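Local coordinates for protein signal transducer and activator of transcription (Mus musculus, PDB 5OEN) that probably relays cytokine signals to the nucleus and activates transcription there, as the STAT family does, with a helical coiled-coil domain serving as a surface for protein partners, at residues B[89-101]-B[111-123]. The protein carries 2 engineered substitutions. Numbering follows the deposited sequence.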
ATOM      1  N   LEU B  89     -17.463  31.599   5.349  1.00 32.48           N
ATOM      2  CA  LEU B  89     -18.848  31.765   5.763  1.00 28.78           C
ATOM      3  C   LEU B  89     -19.004  31.723   7.276  1.00 37.50           C
ATOM      4  O   LEU B  89     -19.913  32.365   7.816  1.00 42.85           O
ATOM      5  CB  LEU B  89     -19.714  30.682   5.111  1.00 40.83           C
ATOM      6  CG  LEU B  89     -21.235  30.797   5.235  1.00 47.40           C
ATOM      7  CD1 LEU B  89     -21.907  30.239   3.992  1.00 43.72           C
ATOM      8  CD2 LEU B  89     -21.734  30.053   6.455  1.00 39.57           C
ATOM      9  N   LEU B  90     -18.125  31.003   7.975  1.00 39.81           N
ATOM     10  CA  LEU B  90     -18.240  30.878   9.425  1.00 37.48           C
ATOM     11  C   LEU B  90     -17.718  32.119  10.141  1.00 39.95           C
ATOM     12  O   LEU B  90     -18.414  32.695  10.983  1.00 43.66           O
ATOM     13  CB  LEU B  90     -17.489  29.633   9.908  1.00 30.01           C
ATOM     14  CG  LEU B  90     -18.252  28.306   9.888  1.00 34.46           C
ATOM     15  CD1 LEU B  90     -17.303  27.151  10.167  1.00 33.78           C
ATOM     16  CD2 LEU B  90     -19.384  28.315  10.905  1.00 36.75           C
ATOM     17  N   LEU B  91     -16.494  32.541   9.826  1.00 36.82           N
ATOM     18  CA  LEU B  91     -15.875  33.625  10.584  1.00 34.36           C
ATOM     19  C   LEU B  91     -16.659  34.929  10.509  1.00 39.71           C
ATOM     20  O   LEU B  91     -16.809  35.585  11.555  1.00 37.32           O
ATOM     21  CB  LEU B  91     -14.430  33.828  10.111  1.00 28.35           C
ATOM     22  CG  LEU B  91     -13.391  32.838  10.647  1.00 33.42           C
ATOM     23  CD1 LEU B  91     -12.025  33.121  10.043  1.00 41.51           C
ATOM     24  CD2 LEU B  91     -13.306  32.877  12.170  1.00 37.36           C
ATOM     25  N   PRO B  92     -17.161  35.368   9.355  1.00 38.40           N
ATOM     26  CA  PRO B  92     -18.015  36.566   9.362  1.00 36.75           C
ATOM     27  C   PRO B  92     -19.237  36.419  10.251  1.00 40.16           C
ATOM     28  O   PRO B  92     -19.724  37.419  10.793  1.00 38.40           O
ATOM     29  CB  PRO B  92     -18.402  36.729   7.886  1.00 41.47           C
ATOM     30  CG  PRO B  92     -17.318  36.062   7.136  1.00 44.62           C
ATOM     31  CD  PRO B  92     -16.901  34.892   7.986  1.00 40.18           C
ATOM     32  N   LYS B  93     -19.753  35.200  10.413  1.00 40.89           N
ATOM     33  CA  LYS B  93     -20.906  34.994  11.281  1.00 32.33           C
ATOM     34  C   LYS B  93     -20.532  35.215  12.741  1.00 35.03           C
ATOM     35  O   LYS B  93     -21.222  35.942  13.467  1.00 42.17           O
ATOM     36  CB  LYS B  93     -21.475  33.590  11.070  1.00 40.86           C
ATOM     37  CG  LYS B  93     -22.989  33.556  10.934  1.00 47.92           C
ATOM     38  CD  LYS B  93     -23.484  32.215  10.408  1.00 46.83           C
ATOM     39  CE  LYS B  93     -24.614  32.392   9.403  1.00 53.87           C
ATOM     40  NZ  LYS B  93     -24.103  32.537   8.009  1.00 46.68           N
ATOM     41  N   LEU B  94     -19.441  34.592  13.193  1.00 42.02           N
ATOM     42  CA  LEU B  94     -18.955  34.839  14.547  1.00 37.65           C
ATOM     43  C   LEU B  94     -18.684  36.322  14.767  1.00 40.19           C
ATOM     44  O   LEU B  94     -18.944  36.854  15.853  1.00 39.13           O
ATOM     45  CB  LEU B  94     -17.692  34.019  14.810  1.00 35.20           C
ATOM     46  CG  LEU B  94     -17.023  34.235  16.171  1.00 52.12           C
ATOM     47  CD1 LEU B  94     -17.946  33.811  17.305  1.00 58.23           C
ATOM     48  CD2 LEU B  94     -15.705  33.482  16.242  1.00 55.57           C
ATOM     49  N   ASP B  95     -18.154  37.006  13.749  1.00 43.01           N
ATOM     50  CA  ASP B  95     -17.973  38.451  13.843  1.00 36.47           C
ATOM     51  C   ASP B  95     -19.294  39.147  14.138  1.00 36.05           C
ATOM     52  O   ASP B  95     -19.357  40.044  14.988  1.00 32.32           O
ATOM     53  CB  ASP B  95     -17.362  38.991  12.548  1.00 34.99           C
ATOM     54  CG  ASP B  95     -15.854  38.816  12.490  1.00 45.75           C
ATOM     55  OD1 ASP B  95     -15.258  38.425  13.515  1.00 53.11           O
ATOM     56  OD2 ASP B  95     -15.265  39.071  11.418  1.00 43.20           O
ATOM     57  N   GLU B  96     -20.363  38.743  13.451  1.00 35.06           N
ATOM     58  CA  GLU B  96     -21.669  39.332  13.715  1.00 30.32           C
ATOM     59  C   GLU B  96     -22.152  39.003  15.121  1.00 27.71           C
ATOM     60  O   GLU B  96     -22.921  39.774  15.705  1.00 33.76           O
ATOM     61  CB  GLU B  96     -22.683  38.850  12.676  1.00 31.06           C
ATOM     62  CG  GLU B  96     -23.925  39.720  12.578  1.00 44.72           C
ATOM     63  CD  GLU B  96     -24.774  39.389  11.368  1.00 56.60           C
ATOM     64  OE1 GLU B  96     -25.017  38.190  11.120  1.00 51.92           O
ATOM     65  OE2 GLU B  96     -25.190  40.329  10.659  1.00 66.43           O
ATOM     66  N   TRP B  97     -21.715  37.871  15.680  1.00 28.89           N
ATOM     67  CA  TRP B  97     -22.102  37.519  17.042  1.00 26.58           C
ATOM     68  C   TRP B  97     -21.404  38.414  18.057  1.00 27.01           C
ATOM     69  O   TRP B  97     -22.041  38.944  18.975  1.00 24.79           O
ATOM     70  CB  TRP B  97     -21.784  36.049  17.317  1.00 30.30           C
ATOM     71  CG  TRP B  97     -22.347  35.558  18.615  1.00 33.34           C
ATOM     72  CD1 TRP B  97     -23.505  34.858  18.792  1.00 37.99           C
ATOM     73  CD2 TRP B  97     -21.783  35.735  19.920  1.00 25.56           C
ATOM     74  NE1 TRP B  97     -23.696  34.587  20.125  1.00 35.40           N
ATOM     75  CE2 TRP B  97     -22.653  35.115  20.838  1.00 32.75           C
ATOM     76  CE3 TRP B  97     -20.626  36.357  20.400  1.00 25.48           C
ATOM     77  CZ2 TRP B  97     -22.403  35.100  22.209  1.00 34.17           C
ATOM     78  CZ3 TRP B  97     -20.380  36.339  21.761  1.00 29.05           C
ATOM     79  CH2 TRP B  97     -21.263  35.714  22.649  1.00 34.37           C
ATOM     80  N   LYS B  98     -20.087  38.585  17.915  1.00 31.20           N
ATOM     81  CA  LYS B  98     -19.354  39.467  18.818  1.00 28.13           C
ATOM     82  C   LYS B  98     -19.959  40.863  18.824  1.00 31.74           C
ATOM     83  O   LYS B  98     -20.099  41.484  19.885  1.00 34.62           O
ATOM     84  CB  LYS B  98     -17.881  39.520  18.412  1.00 35.74           C
ATOM     85  CG  LYS B  98     -17.126  38.219  18.632  1.00 36.99           C
ATOM     86  CD  LYS B  98     -15.735  38.279  18.023  1.00 50.18           C
ATOM     87  CE  LYS B  98     -14.947  37.009  18.298  1.00 54.72           C
ATOM     88  NZ  LYS B  98     -13.649  36.989  17.565  1.00 66.58           N
ATOM     89  N   VAL B  99     -20.324  41.374  17.648  1.00 28.19           N
ATOM     90  CA  VAL B  99     -20.960  42.687  17.569  1.00 27.69           C
ATOM     91  C   VAL B  99     -22.293  42.669  18.307  1.00 29.08           C
ATOM     92  O   VAL B  99     -22.542  43.489  19.200  1.00 26.63           O
ATOM     93  CB  VAL B  99     -21.135  43.107  16.098  1.00 29.31           C
ATOM     94  CG1 VAL B  99     -21.989  44.367  15.983  1.00 24.87           C
ATOM     95  CG2 VAL B  99     -19.779  43.330  15.451  1.00 28.31           C
ATOM     96  N   GLN B 100     -23.170  41.731  17.943  1.00 31.30           N
ATOM     97  CA  GLN B 100     -24.499  41.677  18.542  1.00 27.17           C
ATOM     98  C   GLN B 100     -24.428  41.462  20.048  1.00 32.98           C
ATOM     99  O   GLN B 100     -25.304  41.934  20.782  1.00 31.18           O
ATOM    100  CB  GLN B 100     -25.319  40.570  17.883  1.00 24.76           C
ATOM    101  CG  GLN B 100     -26.812  40.685  18.117  1.00 43.91           C
ATOM    102  CD  GLN B 100     -27.611  39.803  17.181  1.00 51.03           C
ATOM    103  OE1 GLN B 100     -27.062  38.914  16.528  1.00 39.62           O
ATOM    104  NE2 GLN B 100     -28.914  40.048  17.105  1.00 60.79           N
ATOM    105  N   GLN B 101     -23.404  40.751  20.526  1.00 36.42           N
ATOM    106  CA  GLN B 101     -23.213  40.596  21.964  1.00 34.31           C
ATOM    107  C   GLN B 101     -22.793  41.915  22.600  1.00 40.01           C
ATOM    108  O   GLN B 101     -23.350  42.328  23.625  1.00 40.82           O
ATOM    109  CB  GLN B 101     -22.170  39.511  22.240  1.00 31.58           C
ATOM    110  CG  GLN B 101     -21.936  39.219  23.717  1.00 34.84           C
ATOM    111  CD  GLN B 101     -23.109  38.514  24.366  1.00 34.55           C
ATOM    112  OE1 GLN B 101     -24.095  38.186  23.707  1.00 32.12           O
ATOM    113  NE2 GLN B 101     -23.009  38.275  25.667  1.00 39.21           N
ATOM    114  N   PRO B 111     -28.134  37.876  20.866  1.00 45.48           N
ATOM    115  CA  PRO B 111     -28.060  37.246  19.541  1.00 43.68           C
ATOM    116  C   PRO B 111     -28.816  35.928  19.511  1.00 44.67           C
ATOM    117  O   PRO B 111     -28.821  35.170  20.484  1.00 45.50           O
ATOM    118  CB  PRO B 111     -26.556  37.039  19.327  1.00 38.68           C
ATOM    119  CG  PRO B 111     -25.980  37.003  20.700  1.00 42.07           C
ATOM    120  CD  PRO B 111     -26.818  37.935  21.522  1.00 42.46           C
ATOM    121  N   GLU B 112     -29.458  35.658  18.372  1.00 49.67           N
ATOM    122  CA  GLU B 112     -30.304  34.474  18.267  1.00 59.31           C
ATOM    123  C   GLU B 112     -29.472  33.197  18.278  1.00 49.91           C
ATOM    124  O   GLU B 112     -29.890  32.183  18.850  1.00 49.38           O
ATOM    125  CB  GLU B 112     -31.151  34.547  16.996  1.00 67.90           C
ATOM    126  CG  GLU B 112     -32.330  33.584  16.983  1.00 71.87           C
ATOM    127  CD  GLU B 112     -33.085  33.598  15.667  1.00 52.92           C
ATOM    128  OE1 GLU B 112     -32.452  33.831  14.616  1.00 42.54           O
ATOM    129  OE2 GLU B 112     -34.316  33.379  15.684  1.00 48.52           O
ATOM    130  N   LEU B 113     -28.296  33.228  17.660  1.00 50.43           N
ATOM    131  CA  LEU B 113     -27.448  32.049  17.546  1.00 54.10           C
ATOM    132  C   LEU B 113     -26.547  31.942  18.771  1.00 52.45           C
ATOM    133  O   LEU B 113     -25.877  32.910  19.144  1.00 39.82           O
ATOM    134  CB  LEU B 113     -26.609  32.117  16.268  1.00 55.75           C
ATOM    135  CG  LEU B 113     -26.321  30.779  15.579  1.00 55.33           C
ATOM    136  CD1 LEU B 113     -25.793  31.008  14.172  1.00 37.41           C
ATOM    137  CD2 LEU B 113     -25.340  29.948  16.386  1.00 56.92           C
ATOM    138  N   GLN B 114     -26.540  30.765  19.391  1.00 58.29           N
ATOM    139  CA  GLN B 114     -25.711  30.531  20.565  1.00 44.94           C
ATOM    140  C   GLN B 114     -24.239  30.453  20.179  1.00 35.46           C
ATOM    141  O   GLN B 114     -23.880  29.999  19.089  1.00 40.22           O
ATOM    142  CB  GLN B 114     -26.121  29.234  21.263  1.00 43.23           C
ATOM    143  CG  GLN B 114     -27.609  29.110  21.548  1.00 53.86           C
ATOM    144  CD  GLN B 114     -27.961  27.793  22.213  1.00 67.00           C
ATOM    145  OE1 GLN B 114     -27.111  27.142  22.819  1.00 60.53           O
ATOM    146  NE2 GLN B 114     -29.221  27.393  22.096  1.00 89.50           N
ATOM    147  N   LEU B 115     -23.378  30.902  21.094  1.00 33.95           N
ATOM    148  CA  LEU B 115     -21.942  30.796  20.864  1.00 32.49           C
ATOM    149  C   LEU B 115     -21.467  29.355  20.981  1.00 41.11           C
ATOM    150  O   LEU B 115     -20.449  28.989  20.381  1.00 47.23           O
ATOM    151  CB  LEU B 115     -21.185  31.683  21.850  1.00 29.10           C
ATOM    152  CG  LEU B 115     -19.665  31.738  21.684  1.00 31.55           C
ATOM    153  CD1 LEU B 115     -19.287  32.372  20.355  1.00 35.88           C
ATOM    154  CD2 LEU B 115     -19.037  32.496  22.838  1.00 28.30           C
ATOM    155  N   GLU B 116     -22.185  28.528  21.745  1.00 48.73           N
ATOM    156  CA  GLU B 116     -21.810  27.124  21.874  1.00 47.33           C
ATOM    157  C   GLU B 116     -21.841  26.425  20.521  1.00 42.57           C
ATOM    158  O   GLU B 116     -20.974  25.594  20.224  1.00 45.56           O
ATOM    159  CB  GLU B 116     -22.741  26.424  22.866  1.00 49.98           C
ATOM    160  CG  GLU B 116     -22.692  26.996  24.277  1.00 65.42           C
ATOM    161  CD  GLU B 116     -23.735  26.383  25.191  1.00 76.69           C
ATOM    162  OE1 GLU B 116     -24.283  25.319  24.839  1.00 83.39           O
ATOM    163  OE2 GLU B 116     -24.006  26.967  26.262  1.00 67.46           O
ATOM    164  N   GLN B 117     -22.823  26.759  19.681  1.00 40.05           N
ATOM    165  CA  GLN B 117     -22.928  26.103  18.383  1.00 42.49           C
ATOM    166  C   GLN B 117     -21.873  26.627  17.419  1.00 37.58           C
ATOM    167  O   GLN B 117     -21.333  25.865  16.608  1.00 42.93           O
ATOM    168  CB  GLN B 117     -24.332  26.300  17.814  1.00 44.96           C
ATOM    169  CG  GLN B 117     -24.623  25.456  16.584  1.00 50.65           C
ATOM    170  CD  GLN B 117     -26.101  25.403  16.243  1.00 59.69           C
ATOM    171  OE1 GLN B 117     -26.673  24.323  16.095  1.00 57.51           O
ATOM    172  NE2 GLN B 117     -26.724  26.569  16.110  1.00 46.12           N
ATOM    173  N   LEU B 118     -21.554  27.919  17.501  1.00 33.01           N
ATOM    174  CA  LEU B 118     -20.514  28.480  16.642  1.00 35.89           C
ATOM    175  C   LEU B 118     -19.160  27.852  16.943  1.00 32.73           C
ATOM    176  O   LEU B 118     -18.429  27.458  16.029  1.00 33.03           O
ATOM    177  CB  LEU B 118     -20.453  29.998  16.817  1.00 32.99           C
ATOM    178  CG  LEU B 118     -21.511  30.797  16.056  1.00 37.06           C
ATOM    179  CD1 LEU B 118     -21.711  32.162  16.693  1.00 47.30           C
ATOM    180  CD2 LEU B 118     -21.117  30.944  14.594  1.00 39.75           C
ATOM    181  N   GLU B 119     -18.809  27.750  18.226  1.00 36.38           N
ATOM    182  CA  GLU B 119     -17.512  27.192  18.597  1.00 38.07           C
ATOM    183  C   GLU B 119     -17.367  25.755  18.110  1.00 38.87           C
ATOM    184  O   GLU B 119     -16.278  25.338  17.696  1.00 32.48           O
ATOM    185  CB  GLU B 119     -17.326  27.269  20.111  1.00 45.75           C
ATOM    186  CG  GLU B 119     -17.082  28.677  20.630  1.00 50.17           C
ATOM    187  CD  GLU B 119     -17.034  28.736  22.143  1.00 63.16           C
ATOM    188  OE1 GLU B 119     -17.712  27.913  22.793  1.00 53.96           O
ATOM    189  OE2 GLU B 119     -16.314  29.601  22.685  1.00 73.69           O
ATOM    190  N   GLN B 120     -18.451  24.977  18.158  1.00 43.52           N
ATOM    191  CA  GLN B 120     -18.402  23.612  17.644  1.00 37.11           C
ATOM    192  C   GLN B 120     -18.116  23.603  16.149  1.00 34.20           C
ATOM    193  O   GLN B 120     -17.330  22.783  15.661  1.00 35.06           O
ATOM    194  CB  GLN B 120     -19.718  22.893  17.942  1.00 38.53           C
ATOM    195  CG  GLN B 120     -19.983  22.668  19.421  1.00 38.23           C
ATOM    196  CD  GLN B 120     -21.389  22.168  19.695  1.00 55.45           C
ATOM    197  OE1 GLN B 120     -22.124  22.755  20.490  1.00 47.98           O
ATOM    198  NE2 GLN B 120     -21.769  21.076  19.040  1.00 72.59           N
ATOM    199  N   TRP B 121     -18.744  24.515  15.404  1.00 35.78           N
ATOM    200  CA  TRP B 121     -18.530  24.573  13.962  1.00 29.92           C
ATOM    201  C   TRP B 121     -17.099  24.979  13.631  1.00 26.91           C
ATOM    202  O   TRP B 121     -16.481  24.408  12.725  1.00 24.57           O
ATOM    203  CB  TRP B 121     -19.534  25.540  13.332  1.00 35.06           C
ATOM    204  CG  TRP B 121     -20.946  25.015  13.313  1.00 33.86           C
ATOM    205  CD1 TRP B 121     -21.336  23.710  13.395  1.00 28.18           C
ATOM    206  CD2 TRP B 121     -22.152  25.787  13.213  1.00 32.69           C
ATOM    207  NE1 TRP B 121     -22.705  23.620  13.344  1.00 36.84           N
ATOM    208  CE2 TRP B 121     -23.229  24.881  13.233  1.00 32.87           C
ATOM    209  CE3 TRP B 121     -22.423  27.154  13.102  1.00 34.76           C
ATOM    210  CZ2 TRP B 121     -24.557  25.296  13.149  1.00 37.22           C
ATOM    211  CZ3 TRP B 121     -23.742  27.565  13.019  1.00 37.49           C
ATOM    212  CH2 TRP B 121     -24.792  26.639  13.043  1.00 40.29           C
ATOM    213  N   LEU B 122     -16.555  25.960  14.354  1.00 31.20           N
ATOM    214  CA  LEU B 122     -15.173  26.367  14.120  1.00 28.19           C
ATOM    215  C   LEU B 122     -14.191  25.285  14.545  1.00 27.94           C
ATOM    216  O   LEU B 122     -13.117  25.155  13.946  1.00 27.30           O
ATOM    217  CB  LEU B 122     -14.873  27.671  14.857  1.00 23.25           C
ATOM    218  CG  LEU B 122     -15.265  28.965  14.139  1.00 22.04           C
ATOM    219  CD1 LEU B 122     -16.729  28.958  13.732  1.00 34.98           C
ATOM    220  CD2 LEU B 122     -14.972  30.159  15.025  1.00 31.18           C
ATOM    221  N   THR B 123     -14.532  24.505  15.574  1.00 27.96           N
ATOM    222  CA  THR B 123     -13.668  23.404  15.984  1.00 24.48           C
ATOM    223  C   THR B 123     -13.743  22.253  14.990  1.00 28.30           C
ATOM    224  O   THR B 123     -12.718  21.657  14.641  1.00 27.55           O
ATOM    225  CB  THR B 123     -14.051  22.926  17.383  1.00 28.76           C
ATOM    226  OG1 THR B 123     -14.055  24.039  18.286  1.00 35.59           O
ATOM    227  CG2 THR B 123     -13.064  21.882  17.886  1.00 36.92           C
TER
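Leu113 O sits at the edge of the Trp97 indole, in the ring plane and 2.9 Å from Trp97 NE1. This meeting lies at the loop end of an antiparallel helical hairpin within the STAT coiled-coil domain: helix 50-104 turns back into helix 115-142, and the short axes run at 154° with a closest approach of 10.5 Å. Trp97 swings its CG away from the backbone N (chi1 -171°), which carries the indole across to the other arm, and the ring is packed from both sides. Leu115 CB covers one face in a CH-pi contact, 4.1 Å from the centroid of the Trp97 six-membered ring and 29° off its normal. Over the opposite face come Pro111 CG, 3.4 Å from Trp97 NE1, and Gln101 CB from the indole's own helix. The Gln100 side chain, extended beyond CG, lies against the proline, with Gln100 OE1 3.4 Å from Pro111 CB.

Beyond the indole, the interface is apolar and leucine-rich. The two methyls of Leu94 divide their work: Leu94 CD1 meets Leu115 CD1 at 3.6 Å, while CD2 meets Leu122 CD2. Where the hairpin joins the rest of the bundle, Leu90 and Trp121 both pack on Ile4 of helix 2-40, and Leu122 touches Leu171 of helix 151-173. Trp121 NE1 is hydrogen-bonded to Glu5. The Leu90 side chain crosses that of Trp121 at about a right angle, with Leu90 CD2 3.7 Å from Trp121 CB.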